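Local coordinates for protein angiotensin-converting enzyme (Anopheles gambiae, PDB 6S1Y) that probably cleaves short peptides as a zinc-dependent metallopeptidase of the angiotensin-converting enzyme family, at residues W194-F203 against D491-V499. Numbering follows the deposited sequence.
Sequences WLNEYDDSTF and DVEYLRYFV. With KSN ((2~{S})-2-[[(4~{S})-4-azanyl-5-oxidanyl-5-oxidanylidene-pentanoyl]amino]pentanedioic acid), chain H.
D491 OD1 meets the indole of W194 at its edge, 3.6 Å from CZ2, and a water that accepts from W194 NE1 donates to the same oxygen; Y174 also hydrogen-bonds it. E493 CG, anti to the backbone N (chi1 -169°), lies over one indole face, a CH-pi contact 3.8 Å from the centroid of the W194 five-membered ring, while a bend at chi2 carries the carboxylate on to Y198. Glutamate suits this place because its methylenes can cover the indole while its two oxygens serve separate partners. Y198 OH donates to the syn lone pair of E493 OE2 at 2.9 Å, and E493 OE1 caps the following helix by accepting from R496 N and, in a salt bridge, from R496 NE, on opposite carboxylate faces. Y494 and Y497 turn the other way, each giving a hydroxyl hydrogen bond to the bound gamma-linked diglutamate. Branched L495 and V499 fill the apolar side: L495 CD2 and V499 CG2 meet the F203 ring edge at CE2 (3.7 Å) and CZ (3.6 Å), and approach Y198 obliquely, each 3.7 Å away, at CE2 and CE1 respectively. The contact joins helices 190-196 and 203-233 to the start of helix 495-514, beside helices 381-395 and 431-447.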
loop_
_atom_site.group_PDB
_atom_site.type_symbol
_atom_site.label_atom_id
_atom_site.label_comp_id
_atom_site.label_asym_id
_atom_site.label_seq_id
_atom_site.Cartn_x
_atom_site.Cartn_y
_atom_site.Cartn_z
ATOM N N TRP A 194 1.477 -15.991 4.029
ATOM C CA TRP A 194 0.852 -14.719 3.670
ATOM C C TRP A 194 -0.605 -14.925 3.291
ATOM O O TRP A 194 -1.492 -14.210 3.761
ATOM C CB TRP A 194 1.614 -14.050 2.521
ATOM C CG TRP A 194 2.884 -13.322 2.918
ATOM C CD1 TRP A 194 3.400 -13.189 4.177
ATOM C CD2 TRP A 194 3.799 -12.649 2.039
ATOM N NE1 TRP A 194 4.561 -12.458 4.138
ATOM C CE2 TRP A 194 4.833 -12.116 2.839
ATOM C CE3 TRP A 194 3.835 -12.430 0.657
ATOM C CZ2 TRP A 194 5.893 -11.389 2.302
ATOM C CZ3 TRP A 194 4.905 -11.715 0.122
ATOM C CH2 TRP A 194 5.918 -11.209 0.943
ATOM N N LEU A 195 -0.875 -15.921 2.447
ATOM C CA LEU A 195 -2.257 -16.144 2.018
ATOM C C LEU A 195 -3.142 -16.581 3.181
ATOM O O LEU A 195 -4.353 -16.327 3.170
ATOM C CB LEU A 195 -2.292 -17.167 0.881
ATOM C CG LEU A 195 -1.989 -16.543 -0.488
ATOM C CD1 LEU A 195 -1.607 -17.623 -1.511
ATOM C CD2 LEU A 195 -3.168 -15.718 -0.995
ATOM N N ASN A 196 -2.559 -17.213 4.201
ATOM C CA ASN A 196 -3.353 -17.629 5.350
ATOM C C ASN A 196 -4.051 -16.458 6.034
ATOM O O ASN A 196 -5.153 -16.627 6.557
ATOM C CB ASN A 196 -2.465 -18.364 6.351
ATOM C CG ASN A 196 -3.190 -18.666 7.635
ATOM O OD1 ASN A 196 -4.204 -19.359 7.632
ATOM N ND2 ASN A 196 -2.680 -18.139 8.741
ATOM N N GLU A 197 -3.436 -15.267 6.031
ATOM C CA GLU A 197 -4.033 -14.089 6.653
ATOM C C GLU A 197 -5.395 -13.720 6.077
ATOM O O GLU A 197 -6.109 -12.934 6.694
ATOM C CB GLU A 197 -3.091 -12.888 6.513
ATOM C CG GLU A 197 -1.785 -13.040 7.288
ATOM C CD GLU A 197 -2.024 -13.159 8.795
ATOM O OE1 GLU A 197 -2.543 -12.196 9.396
ATOM O OE2 GLU A 197 -1.715 -14.224 9.369
ATOM N N TYR A 198 -5.775 -14.257 4.916
ATOM C CA TYR A 198 -7.061 -13.942 4.302
ATOM C C TYR A 198 -8.091 -15.039 4.521
ATOM O O TYR A 198 -9.256 -14.870 4.135
ATOM C CB TYR A 198 -6.875 -13.673 2.803
ATOM C CG TYR A 198 -5.986 -12.459 2.561
ATOM C CD1 TYR A 198 -6.521 -11.177 2.500
ATOM C CD2 TYR A 198 -4.608 -12.602 2.422
ATOM C CE1 TYR A 198 -5.714 -10.075 2.303
ATOM C CE2 TYR A 198 -3.792 -11.502 2.220
ATOM C CZ TYR A 198 -4.352 -10.247 2.165
ATOM O OH TYR A 198 -3.525 -9.174 1.962
ATOM N N ASP A 199 -7.682 -16.154 5.113
ATOM C CA ASP A 199 -8.595 -17.148 5.661
ATOM C C ASP A 199 -9.619 -17.611 4.627
ATOM O O ASP A 199 -10.831 -17.498 4.805
ATOM C CB ASP A 199 -9.276 -16.581 6.913
ATOM C CG ASP A 199 -10.090 -17.621 7.648
ATOM O OD1 ASP A 199 -9.636 -18.795 7.703
ATOM O OD2 ASP A 199 -11.178 -17.261 8.162
ATOM N N ASP A 200 -9.108 -18.164 3.532
ATOM C CA ASP A 200 -9.973 -18.641 2.456
ATOM C C ASP A 200 -9.125 -19.372 1.428
ATOM O O ASP A 200 -8.279 -18.760 0.760
ATOM C CB ASP A 200 -10.736 -17.480 1.818
ATOM C CG ASP A 200 -11.791 -17.948 0.809
ATOM O OD1 ASP A 200 -11.598 -19.004 0.139
ATOM O OD2 ASP A 200 -12.811 -17.238 0.670
ATOM N N SER A 201 -9.338 -20.684 1.309
ATOM C CA SER A 201 -8.473 -21.521 0.486
ATOM C C SER A 201 -8.636 -21.240 -0.997
ATOM O O SER A 201 -7.777 -21.645 -1.793
ATOM C CB SER A 201 -8.763 -22.995 0.766
ATOM O OG SER A 201 -10.152 -23.267 0.629
ATOM N N THR A 202 -9.716 -20.572 -1.384
ATOM C CA THR A 202 -9.910 -20.151 -2.762
ATOM C C THR A 202 -9.441 -18.716 -3.016
ATOM O O THR A 202 -9.717 -18.171 -4.096
ATOM C CB THR A 202 -11.395 -20.268 -3.160
ATOM O OG1 THR A 202 -12.128 -19.147 -2.648
ATOM C CG2 THR A 202 -12.015 -21.540 -2.617
ATOM N N PHE A 203 -8.755 -18.085 -2.051
ATOM C CA PHE A 203 -8.471 -16.662 -2.186
ATOM C C PHE A 203 -7.484 -16.382 -3.317
ATOM O O PHE A 203 -7.621 -15.383 -4.028
ATOM C CB PHE A 203 -7.935 -16.076 -0.883
ATOM C CG PHE A 203 -8.093 -14.586 -0.794
ATOM C CD1 PHE A 203 -9.357 -14.019 -0.672
ATOM C CD2 PHE A 203 -6.982 -13.756 -0.865
ATOM C CE1 PHE A 203 -9.514 -12.632 -0.601
ATOM C CE2 PHE A 203 -7.114 -12.371 -0.779
ATOM C CZ PHE A 203 -8.385 -11.796 -0.650
ATOM N N ASP A 491 10.341 -6.616 3.515
ATOM C CA ASP A 491 9.549 -7.812 3.795
ATOM C C ASP A 491 8.156 -7.448 4.302
ATOM O O ASP A 491 7.688 -7.955 5.323
ATOM C CB ASP A 491 10.273 -8.714 4.799
ATOM C CG ASP A 491 9.449 -9.924 5.200
ATOM O OD1 ASP A 491 8.740 -10.472 4.325
ATOM O OD2 ASP A 491 9.503 -10.324 6.386
ATOM N N VAL A 492 7.481 -6.574 3.564
ATOM C CA VAL A 492 6.088 -6.236 3.826
ATOM C C VAL A 492 5.255 -6.870 2.725
ATOM O O VAL A 492 5.455 -6.577 1.541
ATOM C CB VAL A 492 5.859 -4.717 3.883
ATOM C CG1 VAL A 492 4.399 -4.433 4.074
ATOM C CG2 VAL A 492 6.696 -4.085 5.010
ATOM N N GLU A 493 4.348 -7.765 3.114
ATOM C CA GLU A 493 3.381 -8.350 2.190
ATOM C C GLU A 493 2.694 -7.252 1.381
ATOM O O GLU A 493 2.405 -6.175 1.907
ATOM C CB GLU A 493 2.364 -9.159 3.006
ATOM C CG GLU A 493 1.450 -10.027 2.200
ATOM C CD GLU A 493 0.091 -9.396 2.000
ATOM O OE1 GLU A 493 -0.026 -8.162 2.116
ATOM O OE2 GLU A 493 -0.854 -10.153 1.713
ATOM N N TYR A 494 2.461 -7.510 0.083
ATOM C CA TYR A 494 1.896 -6.474 -0.785
ATOM C C TYR A 494 0.491 -6.772 -1.272
ATOM O O TYR A 494 -0.190 -5.854 -1.744
ATOM C CB TYR A 494 2.792 -6.224 -2.009
ATOM C CG TYR A 494 2.759 -4.784 -2.518
ATOM C CD1 TYR A 494 3.470 -3.785 -1.874
ATOM C CD2 TYR A 494 2.025 -4.434 -3.651
ATOM C CE1 TYR A 494 3.452 -2.485 -2.333
ATOM C CE2 TYR A 494 2.006 -3.148 -4.118
ATOM C CZ TYR A 494 2.711 -2.174 -3.449
ATOM O OH TYR A 494 2.671 -0.901 -3.929
ATOM N N LEU A 495 0.023 -8.014 -1.157
ATOM C CA LEU A 495 -1.345 -8.312 -1.575
ATOM C C LEU A 495 -2.369 -7.495 -0.790
ATOM O O LEU A 495 -3.463 -7.233 -1.297
ATOM C CB LEU A 495 -1.634 -9.808 -1.428
ATOM C CG LEU A 495 -2.956 -10.204 -2.103
ATOM C CD1 LEU A 495 -2.740 -10.404 -3.589
ATOM C CD2 LEU A 495 -3.551 -11.449 -1.470
ATOM N N ARG A 496 -2.033 -7.079 0.434
ATOM C CA ARG A 496 -2.907 -6.164 1.176
ATOM C C ARG A 496 -3.384 -5.000 0.306
ATOM O O ARG A 496 -4.537 -4.559 0.424
ATOM C CB ARG A 496 -2.178 -5.616 2.409
ATOM C CG ARG A 496 -0.841 -4.947 2.108
ATOM C CD ARG A 496 -0.056 -4.631 3.386
ATOM N NE ARG A 496 0.343 -5.830 4.119
ATOM C CZ ARG A 496 0.948 -5.805 5.308
ATOM N NH1 ARG A 496 1.227 -4.650 5.868
ATOM N NH2 ARG A 496 1.269 -6.939 5.938
ATOM N N TYR A 497 -2.503 -4.466 -0.561
ATOM C CA TYR A 497 -2.879 -3.287 -1.340
ATOM C C TYR A 497 -3.771 -3.668 -2.520
ATOM O O TYR A 497 -4.698 -2.936 -2.864
ATOM C CB TYR A 497 -1.628 -2.536 -1.799
ATOM C CG TYR A 497 -0.702 -2.129 -0.659
ATOM C CD1 TYR A 497 -0.965 -0.993 0.126
ATOM C CD2 TYR A 497 0.428 -2.872 -0.363
ATOM C CE1 TYR A 497 -0.123 -0.629 1.162
ATOM C CE2 TYR A 497 1.264 -2.522 0.684
ATOM C CZ TYR A 497 0.983 -1.403 1.441
ATOM O OH TYR A 497 1.832 -1.042 2.462
ATOM N N PHE A 498 -3.551 -4.836 -3.112
ATOM C CA PHE A 498 -4.472 -5.332 -4.126
ATOM C C PHE A 498 -5.877 -5.494 -3.549
ATOM O O PHE A 498 -6.870 -5.022 -4.125
ATOM C CB PHE A 498 -3.958 -6.673 -4.683
ATOM C CG PHE A 498 -4.810 -7.233 -5.788
ATOM C CD1 PHE A 498 -5.966 -7.946 -5.505
ATOM C CD2 PHE A 498 -4.463 -7.037 -7.116
ATOM C CE1 PHE A 498 -6.756 -8.459 -6.534
ATOM C CE2 PHE A 498 -5.242 -7.542 -8.142
ATOM C CZ PHE A 498 -6.400 -8.252 -7.843
ATOM N N VAL A 499 -5.983 -6.166 -2.409
ATOM C CA VAL A 499 -7.285 -6.359 -1.779
ATOM C C VAL A 499 -7.913 -5.015 -1.448
ATOM O O VAL A 499 -9.091 -4.769 -1.739
ATOM C CB VAL A 499 -7.134 -7.251 -0.533
ATOM C CG1 VAL A 499 -8.445 -7.410 0.190
ATOM C CG2 VAL A 499 -6.637 -8.608 -0.943
HETATM C C10 KSN H . 4.843 -0.441 6.678
HETATM C C13 KSN H . 1.518 1.807 4.332
HETATM C C17 KSN H . 3.139 2.259 -1.989
HETATM C C02 KSN H . 1.758 2.544 -1.384
HETATM C C03 KSN H . 1.639 2.344 0.134
HETATM C C04 KSN H . 2.928 2.374 0.939
HETATM C C05 KSN H . 3.006 3.478 2.026
HETATM C C07 KSN H . 3.030 1.809 3.998
HETATM C C08 KSN H . 3.920 1.489 5.192
HETATM C C09 KSN H . 3.765 0.039 5.686
HETATM N N01 KSN H . 0.740 1.701 -2.021
HETATM N N06 KSN H . 3.112 3.174 3.460
HETATM O O11 KSN H . 5.946 0.183 6.755
HETATM O O12 KSN H . 4.653 -1.469 7.416
HETATM O O14 KSN H . 1.007 2.866 4.791
HETATM O O15 KSN H . 0.794 0.814 4.125
HETATM O O16 KSN H . 3.053 4.623 1.687
HETATM O O18 KSN H . 3.979 3.199 -2.002
HETATM O O19 KSN H . 3.487 1.152 -2.481
HETATM O O HOH W 1 6.319 -11.016 5.931
HETATM O O HOH W 2 -1.038 -11.599 4.056
#